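Local coordinates for protein dextranase (Pseudarthrobacter oxydans, PDB 6NZS) that probably hydrolyses internal alpha-1,6-glucosidic linkages of dextran as a family 49 glycoside hydrolase, at residues His352-Ser363 with Lys375-Ala386. Sequence-based numbering, arbitrary orientation.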
loop_
_atom_site.group_PDB
_atom_site.type_symbol
_atom_site.label_atom_id
_atom_site.label_comp_id
_atom_site.label_asym_id
_atom_site.label_seq_id
_atom_site.Cartn_x
_atom_site.Cartn_y
_atom_site.Cartn_z
ATOM N N HIS A 352 -1.948 -16.086 12.621
ATOM C CA HIS A 352 -1.415 -14.888 13.259
ATOM C C HIS A 352 -0.203 -14.384 12.496
ATOM O O HIS A 352 0.820 -15.074 12.413
ATOM C CB HIS A 352 -1.096 -15.189 14.720
ATOM C CG HIS A 352 -2.251 -15.809 15.440
ATOM N ND1 HIS A 352 -3.465 -15.168 15.582
ATOM C CD2 HIS A 352 -2.404 -17.030 16.008
ATOM C CE1 HIS A 352 -4.306 -15.961 16.225
ATOM N NE2 HIS A 352 -3.688 -17.096 16.494
ATOM N N MET A 353 -0.314 -13.171 11.960
ATOM C CA MET A 353 0.682 -12.634 11.043
ATOM C C MET A 353 1.621 -11.673 11.751
ATOM O O MET A 353 1.204 -10.881 12.602
ATOM C CB MET A 353 -0.012 -11.906 9.892
ATOM C CG MET A 353 -0.934 -12.814 9.106
ATOM S SD MET A 353 -2.091 -11.902 8.083
ATOM C CE MET A 353 -0.955 -10.816 7.211
ATOM N N ASN A 354 2.896 -11.740 11.384
ATOM C CA ASN A 354 3.918 -10.814 11.860
ATOM C C ASN A 354 4.551 -10.233 10.602
ATOM O O ASN A 354 5.415 -10.869 9.986
ATOM C CB ASN A 354 4.939 -11.551 12.733
ATOM C CG ASN A 354 6.048 -10.653 13.232
ATOM O OD1 ASN A 354 5.977 -9.436 13.118
ATOM N ND2 ASN A 354 7.096 -11.260 13.778
ATOM N N VAL A 355 4.116 -9.030 10.225
ATOM C CA VAL A 355 4.482 -8.404 8.960
ATOM C C VAL A 355 5.437 -7.257 9.255
ATOM O O VAL A 355 5.140 -6.403 10.096
ATOM C CB VAL A 355 3.235 -7.878 8.228
ATOM C CG1 VAL A 355 3.627 -7.314 6.866
ATOM C CG2 VAL A 355 2.190 -8.979 8.065
ATOM N N GLU A 356 6.569 -7.214 8.558
ATOM C CA GLU A 356 7.452 -6.070 8.757
ATOM C C GLU A 356 8.320 -5.831 7.535
ATOM O O GLU A 356 8.724 -6.768 6.841
ATOM C CB GLU A 356 8.329 -6.212 9.998
ATOM C CG GLU A 356 9.271 -7.348 9.953
ATOM C CD GLU A 356 9.541 -7.885 11.346
ATOM O OE1 GLU A 356 9.663 -7.088 12.298
ATOM O OE2 GLU A 356 9.613 -9.106 11.487
ATOM N N ASN A 357 8.602 -4.552 7.283
ATOM C CA ASN A 357 9.529 -4.159 6.226
ATOM C C ASN A 357 9.091 -4.720 4.882
ATOM O O ASN A 357 9.899 -5.229 4.100
ATOM C CB ASN A 357 10.970 -4.487 6.592
ATOM C CG ASN A 357 11.422 -3.681 7.785
ATOM O OD1 ASN A 357 11.126 -4.026 8.930
ATOM N ND2 ASN A 357 12.071 -2.551 7.520
ATOM N N TYR A 358 7.786 -4.605 4.634
ATOM C CA TYR A 358 7.086 -5.143 3.481
ATOM C C TYR A 358 6.577 -3.961 2.670
ATOM O O TYR A 358 6.158 -2.944 3.242
ATOM C CB TYR A 358 5.913 -5.981 3.999
ATOM C CG TYR A 358 4.906 -6.413 2.975
ATOM C CD1 TYR A 358 5.078 -7.587 2.251
ATOM C CD2 TYR A 358 3.754 -5.666 2.754
ATOM C CE1 TYR A 358 4.147 -8.000 1.327
ATOM C CE2 TYR A 358 2.817 -6.072 1.825
ATOM C CZ TYR A 358 3.020 -7.239 1.113
ATOM O OH TYR A 358 2.089 -7.653 0.194
ATOM N N LYS A 359 6.636 -4.080 1.342
ATOM C CA LYS A 359 6.263 -2.976 0.465
ATOM C C LYS A 359 5.405 -3.476 -0.688
ATOM O O LYS A 359 5.598 -4.584 -1.196
ATOM C CB LYS A 359 7.477 -2.252 -0.134
ATOM C CG LYS A 359 8.525 -1.816 0.881
ATOM C CD LYS A 359 9.606 -2.907 1.038
ATOM C CE LYS A 359 10.495 -2.649 2.208
ATOM N NZ LYS A 359 11.527 -3.708 2.229
ATOM N N GLN A 360 4.464 -2.633 -1.106
ATOM C CA GLN A 360 3.662 -2.868 -2.299
ATOM C C GLN A 360 3.815 -1.659 -3.212
ATOM O O GLN A 360 3.600 -0.526 -2.778
ATOM C CB GLN A 360 2.195 -3.082 -1.911
ATOM C CG GLN A 360 1.268 -3.388 -3.066
ATOM C CD GLN A 360 -0.158 -3.616 -2.584
ATOM O OE1 GLN A 360 -0.398 -4.075 -1.451
ATOM N NE2 GLN A 360 -1.112 -3.279 -3.420
ATOM N N VAL A 361 4.229 -1.895 -4.462
ATOM C CA VAL A 361 4.517 -0.833 -5.424
ATOM C C VAL A 361 3.834 -1.146 -6.749
ATOM O O VAL A 361 3.531 -2.299 -7.059
ATOM C CB VAL A 361 6.034 -0.622 -5.659
ATOM C CG1 VAL A 361 6.730 -0.252 -4.363
ATOM C CG2 VAL A 361 6.680 -1.864 -6.258
ATOM N N GLY A 362 3.616 -0.105 -7.546
ATOM C CA GLY A 362 3.067 -0.327 -8.879
ATOM C C GLY A 362 1.650 -0.862 -8.904
ATOM O O GLY A 362 1.322 -1.711 -9.747
ATOM N N SER A 363 0.784 -0.350 -8.035
ATOM C CA SER A 363 -0.594 -0.835 -7.925
ATOM C C SER A 363 -1.516 -0.006 -8.827
ATOM O O SER A 363 -2.367 0.768 -8.382
ATOM C CB SER A 363 -1.043 -0.808 -6.471
ATOM O OG SER A 363 -0.291 -1.729 -5.696
ATOM N N LYS A 375 -6.907 -12.023 12.652
ATOM C CA LYS A 375 -6.997 -11.793 14.090
ATOM C C LYS A 375 -5.668 -12.077 14.784
ATOM O O LYS A 375 -5.020 -13.095 14.529
ATOM C CB LYS A 375 -8.090 -12.681 14.692
ATOM C CG LYS A 375 -8.262 -12.462 16.188
ATOM C CD LYS A 375 -9.377 -13.316 16.766
ATOM C CE LYS A 375 -9.508 -13.071 18.258
ATOM N NZ LYS A 375 -10.708 -13.753 18.821
ATOM N N GLY A 376 -5.244 -11.156 15.648
ATOM C CA GLY A 376 -4.040 -11.386 16.421
ATOM C C GLY A 376 -2.790 -11.263 15.575
ATOM O O GLY A 376 -1.943 -12.164 15.566
ATOM N N SER A 377 -2.676 -10.155 14.848
ATOM C CA SER A 377 -1.549 -9.912 13.963
ATOM C C SER A 377 -0.958 -8.541 14.245
ATOM O O SER A 377 -1.621 -7.655 14.795
ATOM C CB SER A 377 -1.968 -9.963 12.491
ATOM O OG SER A 377 -2.429 -11.245 12.118
ATOM N N THR A 378 0.310 -8.381 13.866
ATOM C CA THR A 378 1.009 -7.109 13.952
ATOM C C THR A 378 1.681 -6.813 12.620
ATOM O O THR A 378 2.117 -7.721 11.906
ATOM C CB THR A 378 2.080 -7.142 15.035
ATOM O OG1 THR A 378 3.050 -8.141 14.707
ATOM C CG2 THR A 378 1.471 -7.477 16.383
ATOM N N MET A 379 1.732 -5.530 12.278
ATOM C CA MET A 379 2.468 -5.062 11.111
ATOM C C MET A 379 3.230 -3.803 11.480
ATOM O O MET A 379 2.683 -2.913 12.137
ATOM C CB MET A 379 1.535 -4.762 9.933
ATOM C CG MET A 379 2.270 -4.256 8.699
ATOM S SD MET A 379 1.245 -4.290 7.222
ATOM C CE MET A 379 0.210 -2.835 7.475
ATOM N N LYS A 380 4.494 -3.723 11.062
ATOM C CA LYS A 380 5.268 -2.513 11.296
ATOM C C LYS A 380 6.199 -2.233 10.128
ATOM O O LYS A 380 6.704 -3.154 9.479
ATOM C CB LYS A 380 6.059 -2.573 12.608
ATOM C CG LYS A 380 7.044 -3.701 12.707
ATOM C CD LYS A 380 7.650 -3.741 14.108
ATOM C CE LYS A 380 8.714 -4.814 14.229
ATOM N NZ LYS A 380 9.725 -4.470 15.271
ATOM N N ASN A 381 6.428 -0.940 9.885
ATOM C CA ASN A 381 7.507 -0.485 9.013
ATOM C C ASN A 381 7.267 -0.890 7.564
ATOM O O ASN A 381 8.034 -1.677 7.004
ATOM C CB ASN A 381 8.865 -1.011 9.509
ATOM C CG ASN A 381 9.084 -0.772 10.998
ATOM O OD1 ASN A 381 8.626 0.222 11.555
ATOM N ND2 ASN A 381 9.809 -1.687 11.646
ATOM N N THR A 382 6.222 -0.346 6.942
ATOM C CA THR A 382 5.788 -0.794 5.627
ATOM C C THR A 382 5.526 0.397 4.713
ATOM O O THR A 382 5.396 1.542 5.164
ATOM C CB THR A 382 4.504 -1.626 5.713
ATOM O OG1 THR A 382 3.465 -0.823 6.285
ATOM C CG2 THR A 382 4.699 -2.870 6.564
ATOM N N PHE A 383 5.468 0.109 3.409
ATOM C CA PHE A 383 5.078 1.075 2.383
ATOM C C PHE A 383 4.013 0.434 1.510
ATOM O O PHE A 383 4.214 -0.675 1.009
ATOM C CB PHE A 383 6.277 1.477 1.500
ATOM C CG PHE A 383 5.891 2.355 0.337
ATOM C CD1 PHE A 383 5.801 3.730 0.493
ATOM C CD2 PHE A 383 5.591 1.806 -0.903
ATOM C CE1 PHE A 383 5.425 4.553 -0.580
ATOM C CE2 PHE A 383 5.203 2.617 -1.980
ATOM C CZ PHE A 383 5.123 3.989 -1.816
ATOM N N PHE A 384 2.891 1.127 1.308
ATOM C CA PHE A 384 1.832 0.625 0.438
ATOM C C PHE A 384 1.477 1.650 -0.621
ATOM O O PHE A 384 1.052 2.764 -0.297
ATOM C CB PHE A 384 0.565 0.303 1.230
ATOM C CG PHE A 384 0.676 -0.939 2.053
ATOM C CD1 PHE A 384 1.191 -0.893 3.336
ATOM C CD2 PHE A 384 0.262 -2.158 1.539
ATOM C CE1 PHE A 384 1.307 -2.051 4.099
ATOM C CE2 PHE A 384 0.364 -3.328 2.291
ATOM C CZ PHE A 384 0.887 -3.270 3.574
ATOM N N ASN A 385 1.614 1.260 -1.878
ATOM C CA ASN A 385 0.916 1.906 -2.980
ATOM C C ASN A 385 -0.250 0.988 -3.321
ATOM O O ASN A 385 -0.055 -0.222 -3.466
ATOM C CB ASN A 385 1.882 2.024 -4.163
ATOM C CG ASN A 385 1.255 2.610 -5.418
ATOM O OD1 ASN A 385 1.473 2.089 -6.504
ATOM N ND2 ASN A 385 0.550 3.722 -5.289
ATOM N N ALA A 386 -1.467 1.539 -3.387
ATOM C CA ALA A 386 -2.646 0.720 -3.665
ATOM C C ALA A 386 -3.714 1.554 -4.363
ATOM O O ALA A 386 -3.862 2.749 -4.093
ATOM C CB ALA A 386 -3.228 0.078 -2.390
HETATM O O HOH W 1 5.152 -6.923 12.931
HETATM O O HOH W 2 10.857 -4.181 11.504
#
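Gln360 and Phe384 pair in parallel register on successive turns of the right-handed beta-helix typical of this family, their side chains on the same face of their strand pair. With CG anti to the backbone N (chi1 -178°) and the chain extended beyond it, the glutamine runs past the neighbouring strand: CB lies 4.1 Å from Phe384 CD2, CG packs against the carbonyl oxygen of Asn385, and OE1 reaches the edge of the Phe384 ring, 3.6 Å from CD2. NE2, near Ala386 CB, donates an almost in-plane hydrogen bond of 2.9 Å to Ser363 OG and another to Thr368 O. Ser363 OG in turn donates to Asn385 O at 2.7 Å, from above the carbonyl plane, while the Ser363 amide binds Asn385 OD1; Asn385 ND2 is held by Trp406 and Asn408. Replacing Gln360 with alanine is likely to leave Ser363 OG and Thr368 O without their amide donor and to open a gap beside the Phe384 ring. The Tyr358 and Phe384 rings meet obliquely, CE2 to CE2. At the corner, Asn357 and Asn381 lie side by side, amide planes 63° apart; a water accepts from Asn381 ND2 and donates to Asn357 OD1 and Glu356 OE1. Asn357 ND2 also bonds Glu191 and Ala142 O, and Asn381 OD1 accepts from Asn402. Glu356 forms a long salt bridge to Lys380 besides its pairing with Arg201. Backbone bonds, such as Val355 N to Thr378 O and Gln360 N to Phe383 O, join the turns before and after the corner, while side-chain amides, a serine hydroxyl and a water link them where the chain bends.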